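Transcriptional regulator, putative (Pseudomonas syringae pv. tomato, PDB 2R5F) probably acts as a DNA-binding transcription factor of the SorC family, whose putative sugar-binding domain, present here, may sense a carbohydrate effector. Local coordinates at residues Asp35-Ser38 against Ile39-Ile43; Leu107-Arg110 against Leu111-Leu115; Tyr197-Ala200 against Gln201-Val205. All coordinates share one frame; numbering follows the deposited sequence.

Contact 1 (Asp35-Ser38 against Ile39-Ile43)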
ATOM      1  N   ASP A  35      -2.462 -16.365  11.788  1.00 43.42           N
ATOM      2  CA  ASP A  35      -3.535 -15.452  12.154  1.00 43.11           C
ATOM      3  C   ASP A  35      -3.441 -14.145  11.384  1.00 42.68           C
ATOM      4  O   ASP A  35      -2.386 -13.505  11.358  1.00 42.25           O
ATOM      5  CB  ASP A  35      -3.529 -15.180  13.662  1.00 43.12           C
ATOM      6  CG  ASP A  35      -4.712 -14.334  14.107  1.00 43.79           C
ATOM      7  OD1 ASP A  35      -5.829 -14.869  14.213  1.00 44.09           O
ATOM      8  OD2 ASP A  35      -4.532 -13.128  14.354  1.00 44.94           O
ATOM      9  N   GLU A  36      -4.558 -13.754  10.766  1.00 42.62           N
ATOM     10  CA  GLU A  36      -4.625 -12.569   9.887  1.00 42.69           C
ATOM     11  C   GLU A  36      -4.211 -11.298  10.624  1.00 41.64           C
ATOM     12  O   GLU A  36      -3.471 -10.485  10.080  1.00 41.86           O
ATOM     13  CB  GLU A  36      -6.036 -12.384   9.303  1.00 42.98           C
ATOM     14  CG  GLU A  36      -6.793 -13.682   8.952  1.00 46.92           C
ATOM     15  CD  GLU A  36      -6.562 -14.171   7.510  1.00 51.45           C
ATOM     16  OE1 GLU A  36      -7.567 -14.527   6.852  1.00 52.50           O
ATOM     17  OE2 GLU A  36      -5.397 -14.206   7.035  1.00 51.99           O
ATOM     18  N   GLU A  37      -4.688 -11.139  11.859  1.00 40.53           N
ATOM     19  CA  GLU A  37      -4.447  -9.919  12.652  1.00 39.58           C
ATOM     20  C   GLU A  37      -3.009  -9.851  13.162  1.00 37.88           C
ATOM     21  O   GLU A  37      -2.391  -8.789  13.162  1.00 36.05           O
ATOM     22  CB  GLU A  37      -5.444  -9.824  13.817  1.00 40.23           C
ATOM     23  CG  GLU A  37      -5.306  -8.568  14.716  1.00 43.49           C
ATOM     24  CD  GLU A  37      -5.506  -7.219  13.984  1.00 47.02           C
ATOM     25  OE1 GLU A  37      -5.852  -7.207  12.775  1.00 47.61           O
ATOM     26  OE2 GLU A  37      -5.321  -6.160  14.637  1.00 48.14           O
ATOM     27  N   SER A  38      -2.489 -10.993  13.610  1.00 36.74           N
ATOM     28  CA  SER A  38      -1.090 -11.080  13.994  1.00 36.09           C
ATOM     29  C   SER A  38      -0.177 -10.757  12.807  1.00 35.86           C
ATOM     30  O   SER A  38       0.829 -10.072  12.966  1.00 35.29           O
ATOM     31  CB  SER A  38      -0.748 -12.453  14.522  1.00 35.50           C
ATOM     32  OG  SER A  38       0.604 -12.447  14.929  1.00 36.45           O
ATOM     33  N   ILE A  39      -0.539 -11.271  11.631  1.00 35.96           N
ATOM     34  CA  ILE A  39       0.162 -10.975  10.385  1.00 36.09           C
ATOM     35  C   ILE A  39       0.101  -9.490  10.017  1.00 36.32           C
ATOM     36  O   ILE A  39       1.108  -8.920   9.616  1.00 36.33           O
ATOM     37  CB  ILE A  39      -0.349 -11.846   9.205  1.00 35.95           C
ATOM     38  CG1 ILE A  39       0.142 -13.290   9.364  1.00 36.03           C
ATOM     39  CG2 ILE A  39       0.108 -11.236   7.843  1.00 37.47           C
ATOM     40  CD1 ILE A  39      -0.576 -14.296   8.499  1.00 38.26           C
ATOM     41  N   LYS A  40      -1.066  -8.860  10.157  1.00 37.30           N
ATOM     42  CA  LYS A  40      -1.198  -7.441   9.797  1.00 37.75           C
ATOM     43  C   LYS A  40      -0.323  -6.575  10.689  1.00 37.30           C
ATOM     44  O   LYS A  40       0.275  -5.617  10.203  1.00 36.25           O
ATOM     45  CB  LYS A  40      -2.635  -6.939   9.898  1.00 38.75           C
ATOM     46  CG  LYS A  40      -3.564  -7.349   8.763  1.00 40.24           C
ATOM     47  CD  LYS A  40      -4.815  -6.464   8.769  1.00 40.17           C
ATOM     48  CE  LYS A  40      -5.977  -7.126   9.430  1.00 44.64           C
ATOM     49  NZ  LYS A  40      -7.003  -6.118   9.760  1.00 46.02           N
ATOM     50  N   GLN A  41      -0.232  -6.947  11.971  1.00 36.50           N
ATOM     51  CA  GLN A  41       0.511  -6.166  12.971  1.00 36.77           C
ATOM     52  C   GLN A  41       2.025  -6.267  12.793  1.00 36.09           C
ATOM     53  O   GLN A  41       2.735  -5.286  13.016  1.00 35.29           O
ATOM     54  CB  GLN A  41       0.151  -6.587  14.416  1.00 37.10           C
ATOM     55  CG  GLN A  41      -1.293  -6.231  14.933  1.00 39.05           C
ATOM     56  CD  GLN A  41      -1.714  -4.765  14.716  1.00 40.57           C
ATOM     57  OE1 GLN A  41      -0.885  -3.864  14.640  1.00 41.23           O
ATOM     58  NE2 GLN A  41      -3.023  -4.538  14.604  1.00 41.22           N
ATOM     59  N   ALA A  42       2.505  -7.465  12.443  1.00 35.07           N
ATOM     60  CA  ALA A  42       3.912  -7.680  12.084  1.00 34.66           C
ATOM     61  C   ALA A  42       4.292  -6.883  10.833  1.00 34.25           C
ATOM     62  O   ALA A  42       5.349  -6.263  10.788  1.00 34.56           O
ATOM     63  CB  ALA A  42       4.222  -9.203  11.899  1.00 33.72           C
ATOM     64  N   ILE A  43       3.446  -6.933   9.806  1.00 34.68           N
ATOM     65  CA  ILE A  43       3.692  -6.163   8.563  1.00 34.36           C
ATOM     66  C   ILE A  43       3.652  -4.664   8.835  1.00 35.44           C
ATOM     67  O   ILE A  43       4.572  -3.923   8.436  1.00 35.78           O
ATOM     68  CB  ILE A  43       2.725  -6.562   7.396  1.00 34.28           C
ATOM     69  CG1 ILE A  43       3.042  -7.992   6.927  1.00 34.35           C
ATOM     70  CG2 ILE A  43       2.866  -5.577   6.184  1.00 33.13           C
ATOM     71  CD1 ILE A  43       1.915  -8.627   6.181  1.00 31.24           C
TER

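Contact 2 (Leu107-Arg110 against Leu111-Leu115)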
ATOM      1  N   LEU A 107      -7.306   8.607   8.517  1.00 38.49           N
ATOM      2  CA  LEU A 107      -6.036   7.872   8.494  1.00 38.28           C
ATOM      3  C   LEU A 107      -4.952   8.595   7.718  1.00 37.30           C
ATOM      4  O   LEU A 107      -3.800   8.654   8.150  1.00 37.61           O
ATOM      5  CB  LEU A 107      -6.239   6.471   7.925  1.00 38.58           C
ATOM      6  CG  LEU A 107      -4.979   5.609   7.970  1.00 39.46           C
ATOM      7  CD1 LEU A 107      -4.719   5.270   9.429  1.00 39.32           C
ATOM      8  CD2 LEU A 107      -5.219   4.325   7.195  1.00 42.45           C
ATOM      9  N   THR A 108      -5.331   9.137   6.567  1.00 36.51           N
ATOM     10  CA  THR A 108      -4.447   9.900   5.699  1.00 36.00           C
ATOM     11  C   THR A 108      -3.953  11.131   6.440  1.00 36.10           C
ATOM     12  O   THR A 108      -2.772  11.470   6.367  1.00 35.46           O
ATOM     13  CB  THR A 108      -5.205  10.374   4.440  1.00 36.01           C
ATOM     14  OG1 THR A 108      -5.893   9.270   3.851  1.00 38.50           O
ATOM     15  CG2 THR A 108      -4.259  10.928   3.405  1.00 35.51           C
ATOM     16  N   GLN A 109      -4.895  11.797   7.120  1.00 35.80           N
ATOM     17  CA  GLN A 109      -4.631  12.989   7.924  1.00 35.60           C
ATOM     18  C   GLN A 109      -3.692  12.682   9.091  1.00 34.81           C
ATOM     19  O   GLN A 109      -2.695  13.380   9.282  1.00 34.07           O
ATOM     20  CB  GLN A 109      -5.939  13.629   8.413  1.00 35.18           C
ATOM     21  CG  GLN A 109      -5.726  14.960   9.211  1.00 36.75           C
ATOM     22  CD  GLN A 109      -4.858  15.978   8.476  1.00 39.01           C
ATOM     23  OE1 GLN A 109      -3.656  16.134   8.758  1.00 38.00           O
ATOM     24  NE2 GLN A 109      -5.457  16.665   7.517  1.00 41.87           N
ATOM     25  N   ARG A 110      -4.001  11.616   9.831  1.00 34.50           N
ATOM     26  CA  ARG A 110      -3.165  11.143  10.928  1.00 35.05           C
ATOM     27  C   ARG A 110      -1.724  10.968  10.490  1.00 34.64           C
ATOM     28  O   ARG A 110      -0.849  11.419  11.173  1.00 35.45           O
ATOM     29  CB  ARG A 110      -3.677   9.832  11.486  1.00 34.63           C
ATOM     30  CG  ARG A 110      -4.755   9.982  12.497  1.00 37.12           C
ATOM     31  CD  ARG A 110      -5.324   8.643  12.871  1.00 42.20           C
ATOM     32  NE  ARG A 110      -4.374   7.837  13.634  1.00 46.04           N
ATOM     33  CZ  ARG A 110      -4.436   6.508  13.741  1.00 49.38           C
ATOM     34  NH1 ARG A 110      -5.397   5.822  13.129  1.00 49.96           N
ATOM     35  NH2 ARG A 110      -3.536   5.852  14.464  1.00 49.50           N
ATOM     36  N   LEU A 111      -1.488  10.347   9.333  1.00 35.63           N
ATOM     37  CA  LEU A 111      -0.145  10.130   8.784  1.00 35.21           C
ATOM     38  C   LEU A 111       0.587  11.421   8.421  1.00 35.21           C
ATOM     39  O   LEU A 111       1.785  11.553   8.662  1.00 35.89           O
ATOM     40  CB  LEU A 111      -0.180   9.156   7.592  1.00 36.00           C
ATOM     41  CG  LEU A 111       1.217   8.855   7.006  1.00 35.84           C
ATOM     42  CD1 LEU A 111       2.096   8.201   8.067  1.00 36.15           C
ATOM     43  CD2 LEU A 111       1.205   8.048   5.690  1.00 35.22           C
ATOM     44  N   ALA A 112      -0.136  12.382   7.854  1.00 34.97           N
ATOM     45  CA  ALA A 112       0.413  13.707   7.594  1.00 33.85           C
ATOM     46  C   ALA A 112       0.805  14.427   8.898  1.00 34.62           C
ATOM     47  O   ALA A 112       1.829  15.133   8.972  1.00 33.94           O
ATOM     48  CB  ALA A 112      -0.570  14.504   6.806  1.00 34.58           C
ATOM     49  N   THR A 113      -0.003  14.245   9.935  1.00 34.23           N
ATOM     50  CA  THR A 113       0.293  14.847  11.230  1.00 34.03           C
ATOM     51  C   THR A 113       1.594  14.275  11.767  1.00 34.77           C
ATOM     52  O   THR A 113       2.508  15.034  12.128  1.00 34.08           O
ATOM     53  CB  THR A 113      -0.885  14.709  12.199  1.00 33.96           C
ATOM     54  OG1 THR A 113      -1.959  15.514  11.712  1.00 33.12           O
ATOM     55  CG2 THR A 113      -0.537  15.192  13.613  1.00 33.04           C
ATOM     56  N   LEU A 114       1.685  12.945  11.764  1.00 34.80           N
ATOM     57  CA  LEU A 114       2.889  12.240  12.183  1.00 36.97           C
ATOM     58  C   LEU A 114       4.160  12.722  11.460  1.00 36.97           C
ATOM     59  O   LEU A 114       5.181  13.001  12.109  1.00 38.47           O
ATOM     60  CB  LEU A 114       2.718  10.727  12.026  1.00 37.43           C
ATOM     61  CG  LEU A 114       1.836  10.083  13.101  1.00 38.96           C
ATOM     62  CD1 LEU A 114       1.382   8.730  12.614  1.00 38.10           C
ATOM     63  CD2 LEU A 114       2.595   9.945  14.388  1.00 41.01           C
ATOM     64  N   LEU A 115       4.069  12.850  10.141  1.00 36.52           N
ATOM     65  CA  LEU A 115       5.185  13.281   9.296  1.00 36.42           C
ATOM     66  C   LEU A 115       5.386  14.782   9.234  1.00 36.78           C
ATOM     67  O   LEU A 115       6.335  15.257   8.594  1.00 37.16           O
ATOM     68  CB  LEU A 115       5.042  12.675   7.880  1.00 36.26           C
ATOM     69  CG  LEU A 115       4.976  11.133   7.919  1.00 36.97           C
ATOM     70  CD1 LEU A 115       4.751  10.517   6.548  1.00 38.59           C
ATOM     71  CD2 LEU A 115       6.230  10.560   8.560  1.00 37.91           C
TER

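Contact 3 (Tyr197-Ala200 against Gln201-Val205)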
ATOM      1  N   TYR A 197      -8.719  -3.471 -10.259  1.00 41.38           N
ATOM      2  CA  TYR A 197      -8.596  -4.925 -10.328  1.00 41.17           C
ATOM      3  C   TYR A 197      -7.647  -5.407 -11.418  1.00 40.42           C
ATOM      4  O   TYR A 197      -7.513  -4.771 -12.456  1.00 40.46           O
ATOM      5  CB  TYR A 197      -9.998  -5.558 -10.450  1.00 41.73           C
ATOM      6  CG  TYR A 197     -10.775  -5.459  -9.150  1.00 42.93           C
ATOM      7  CD1 TYR A 197     -11.499  -4.307  -8.817  1.00 44.25           C
ATOM      8  CD2 TYR A 197     -10.750  -6.497  -8.235  1.00 43.89           C
ATOM      9  CE1 TYR A 197     -12.185  -4.208  -7.608  1.00 43.88           C
ATOM     10  CE2 TYR A 197     -11.434  -6.412  -7.035  1.00 44.91           C
ATOM     11  CZ  TYR A 197     -12.146  -5.270  -6.721  1.00 44.70           C
ATOM     12  OH  TYR A 197     -12.809  -5.225  -5.503  1.00 44.31           O
ATOM     13  N   PHE A 198      -6.987  -6.532 -11.164  1.00 39.36           N
ATOM     14  CA  PHE A 198      -6.047  -7.144 -12.105  1.00 38.13           C
ATOM     15  C   PHE A 198      -6.191  -8.661 -12.091  1.00 38.18           C
ATOM     16  O   PHE A 198      -6.742  -9.238 -11.145  1.00 37.40           O
ATOM     17  CB  PHE A 198      -4.594  -6.767 -11.792  1.00 37.91           C
ATOM     18  CG  PHE A 198      -4.199  -6.982 -10.355  1.00 37.69           C
ATOM     19  CD1 PHE A 198      -3.891  -8.251  -9.879  1.00 36.38           C
ATOM     20  CD2 PHE A 198      -4.142  -5.919  -9.479  1.00 38.84           C
ATOM     21  CE1 PHE A 198      -3.545  -8.460  -8.558  1.00 35.91           C
ATOM     22  CE2 PHE A 198      -3.776  -6.118  -8.137  1.00 39.52           C
ATOM     23  CZ  PHE A 198      -3.485  -7.385  -7.676  1.00 36.75           C
ATOM     24  N   ASP A 199      -5.687  -9.298 -13.142  1.00 37.83           N
ATOM     25  CA  ASP A 199      -5.813 -10.736 -13.275  1.00 38.77           C
ATOM     26  C   ASP A 199      -4.577 -11.450 -12.703  1.00 38.75           C
ATOM     27  O   ASP A 199      -3.696 -10.795 -12.092  1.00 37.13           O
ATOM     28  CB  ASP A 199      -6.204 -11.146 -14.724  1.00 39.32           C
ATOM     29  CG  ASP A 199      -5.033 -11.132 -15.714  1.00 40.60           C
ATOM     30  OD1 ASP A 199      -3.854 -11.012 -15.311  1.00 42.94           O
ATOM     31  OD2 ASP A 199      -5.309 -11.286 -16.922  1.00 41.28           O
ATOM     32  N   ALA A 200      -4.532 -12.772 -12.885  1.00 38.45           N
ATOM     33  CA  ALA A 200      -3.477 -13.613 -12.308  1.00 39.32           C
ATOM     34  C   ALA A 200      -2.070 -13.232 -12.769  1.00 39.79           C
ATOM     35  O   ALA A 200      -1.096 -13.509 -12.070  1.00 40.07           O
ATOM     36  CB  ALA A 200      -3.761 -15.102 -12.564  1.00 38.57           C
ATOM     37  N   GLN A 201      -1.973 -12.572 -13.926  1.00 40.65           N
ATOM     38  CA  GLN A 201      -0.681 -12.089 -14.420  1.00 41.38           C
ATOM     39  C   GLN A 201      -0.485 -10.600 -14.256  1.00 40.74           C
ATOM     40  O   GLN A 201       0.521 -10.060 -14.674  1.00 41.04           O
ATOM     41  CB  GLN A 201      -0.466 -12.483 -15.874  1.00 41.90           C
ATOM     42  CG  GLN A 201       0.115 -13.888 -16.039  1.00 45.35           C
ATOM     43  CD  GLN A 201      -0.172 -14.452 -17.399  1.00 49.58           C
ATOM     44  OE1 GLN A 201      -0.992 -13.903 -18.133  1.00 50.36           O
ATOM     45  NE2 GLN A 201       0.497 -15.564 -17.753  1.00 51.13           N
ATOM     46  N   GLY A 202      -1.458  -9.935 -13.661  1.00 40.67           N
ATOM     47  CA  GLY A 202      -1.297  -8.546 -13.270  1.00 40.77           C
ATOM     48  C   GLY A 202      -1.821  -7.576 -14.296  1.00 40.84           C
ATOM     49  O   GLY A 202      -1.571  -6.366 -14.206  1.00 40.83           O
ATOM     50  N   LYS A 203      -2.553  -8.108 -15.270  1.00 40.50           N
ATOM     51  CA  LYS A 203      -3.192  -7.301 -16.313  1.00 40.34           C
ATOM     52  C   LYS A 203      -4.492  -6.720 -15.757  1.00 39.82           C
ATOM     53  O   LYS A 203      -5.285  -7.452 -15.183  1.00 39.42           O
ATOM     54  CB  LYS A 203      -3.490  -8.186 -17.541  1.00 39.97           C
ATOM     55  CG  LYS A 203      -4.269  -7.468 -18.669  1.00 41.59           C
ATOM     56  CD  LYS A 203      -4.956  -8.442 -19.643  1.00 42.64           C
ATOM     57  CE  LYS A 203      -6.312  -8.932 -19.103  1.00 47.06           C
ATOM     58  NZ  LYS A 203      -7.017  -9.841 -20.061  1.00 48.82           N
ATOM     59  N   PRO A 204      -4.732  -5.402 -15.934  1.00 40.18           N
ATOM     60  CA  PRO A 204      -5.975  -4.799 -15.414  1.00 40.07           C
ATOM     61  C   PRO A 204      -7.280  -5.417 -15.959  1.00 40.10           C
ATOM     62  O   PRO A 204      -7.344  -5.788 -17.134  1.00 40.19           O
ATOM     63  CB  PRO A 204      -5.844  -3.324 -15.826  1.00 40.00           C
ATOM     64  CG  PRO A 204      -4.365  -3.100 -15.938  1.00 39.45           C
ATOM     65  CD  PRO A 204      -3.868  -4.386 -16.562  1.00 40.34           C
ATOM     66  N   VAL A 205      -8.289  -5.548 -15.089  1.00 40.18           N
ATOM     67  CA  VAL A 205      -9.645  -5.993 -15.477  1.00 40.12           C
ATOM     68  C   VAL A 205     -10.641  -4.964 -14.973  1.00 40.43           C
ATOM     69  O   VAL A 205     -10.753  -3.880 -15.523  1.00 41.13           O
ATOM     70  CB  VAL A 205     -10.056  -7.341 -14.828  1.00 40.58           C
ATOM     71  CG1 VAL A 205     -11.519  -7.675 -15.163  1.00 38.09           C
ATOM     72  CG2 VAL A 205      -9.113  -8.487 -15.212  1.00 39.31           C
TER

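Contact 1 (Asp35-Ser38 against Ile39-Ile43)
Glu37 sends CG anti to its backbone N (chi1 -179°) and then bends at chi2, which turns its carboxylate along the helix toward Gln41 and Lys40. Gln41, with CG beside its own backbone N, folds back to meet it, and Gln41 NE2 donates to Glu37 OE2 at 2.8 Å. The acceptor lies in the amide plane of Gln41, whereas the amide nitrogen approaches OE2 from above the carboxylate plane; the two flat groups are turned 71° apart. Gln41 CG also rests on the carbonyl of Glu37, 3.3 Å from Glu37 O. The other carboxylate oxygen takes the lysine: Glu37 OE1 and Lys40 NZ make a salt bridge at 3.4 Å whose hydrogen bond is weak, and Lys40 CE is marginally closer to OE1. One carboxylate thus serves both the i+3 and the i+4 residue on the first turns of helix 36-54. This helix follows strand 24-28, as in a Rossmann-like alpha/beta fold, and Asp35 is its N-cap. Asp35 OD2 receives Ser38 N at 3.0 Å through the anti lone pair and Glu37 N more weakly, answering amides that the first turn leaves without a helical acceptor. The backbone takes over with Ile39 N bonded to Asp35 O, and Ile39 CG1 lies 3.2 Å from that same oxygen. Ser38 OG points out of the helix to bond Glu32 N, while Gln41 OE1 is engaged by His76 NE2, so both ends of the Gln41 amide are held. Ile39 and Ile43 face strand 251-255; Lys40 reaches helix 68-75, with a bound sulfate ion nearby.

Contact 2 (Leu107-Arg110 against Leu111-Leu115)
Thr113 meets Gln109 one turn back along the helix. Thr113 CB sits 3.4 Å from Arg110 O and a little farther from Gln109 O, resting over the carbonyls of the preceding turn. From there OG1 is placed beside the backbone N (chi1 -68°), which directs the hydroxyl back at residue 109. Thr113 OG1 lies 3.3 Å from Gln109 O and 3.5 Å from Gln109 OE1; either would be a weak bond, and the one proton is not assigned between them. Gln109 bends at chi2 to bring its amide oxygen over, and Gln109 OE1 also comes within 4.0 Å of Ala112 CB. Gln109 O already accepts Thr113 N at 2.9 Å, so the hydroxyl is an additional neighbour of an occupied carbonyl. Helix 101-115 itself packs against the mixed sheet of the putative sugar-binding domain; Thr113 is exposed on it, while Gln109 reaches Ala119 of strand 119-120. On the sheet side, Thr108, Leu111 and Ala112 touch Val89 of strand 88-94, and Ala112 also meets Ala119. Thr108 OG1 turns back to bond Ala104 O. On the flank toward helix 68-75, Leu107, Arg110 and Leu114 all touch Val74, and Leu114 CG packs at 3.6 Å over Arg110 O, the acceptor of its own backbone NH.

Contact 3 (Tyr197-Ala200 against Gln201-Val205)
Asp199 OD1 gathers the tight part of this turn: it accepts Gln201 N at 2.8 Å and Lys203 N at 3.2 Å, the two amides reaching it from opposite faces of the carboxylate plane. Gly202 N adds a weak bond to the same oxygen. The side chain is set for this by chi1 of 79°, which places CG between the backbone N and the carbonyl carbon and swings the carboxylate over the loop. Gly202 N bonds chiefly to Asp199 O, at 2.9 Å, closing a type I beta turn from Asp199 to Gly202. Gly202 has backbone angles (phi 95°) at which a beta carbon would press on the preceding carbonyl oxygen. This is the type I turn plus G1 bulge of a 3:5 beta hairpin after strand 196-198: Asp199 N bonds Lys203 O at 2.8 Å, Val205 N bonds Tyr197 O, and Phe198 and Pro204 form the single antiparallel bridge, a non-hydrogen-bonded pair flanked by these two bonds. CA-H...O contacts accompany them, Pro204 CA to Tyr197 O and Phe198 CA to Lys203 O. Phe198 turns its ring inward to Ile193 and Ala243, and Gly202 O is held by Tyr248 OH. The outer side is looser. Lys203 CE lies 3.4 Å from Asp199 OD2, but Lys203 NZ stays 3.9 Å from that oxygen, a long salt bridge. Val205 CG2 brushes Asp199 CB at 4.0 Å; Gln201, Lys203 and Pro204 are exposed, though Pro204 touches Tyr248.

How the contacts relate
Following the chain from the N terminus, contact 1 comes first, where the loop after strand 24-28 enters helix 36-54; contact 2 follows in the last turns of helix 101-115, and contact 3 reverses the chain after strand 196-198. Each is local, so they run in series without nesting or crossing, and only contact 3 closes a loop, a very short one. None touches another: contacts 1 and 2 have centres about 22 Å apart, and contacts 2 and 3 lie on opposite sides of the chain's centre. Helix 68-75 is touched from both of the first two, by Lys40 and Gln41 and by Leu107 and Leu114, within what is probably a Rossmann-like domain. Contact 3 instead borders strand 191-193 and helix 237-245.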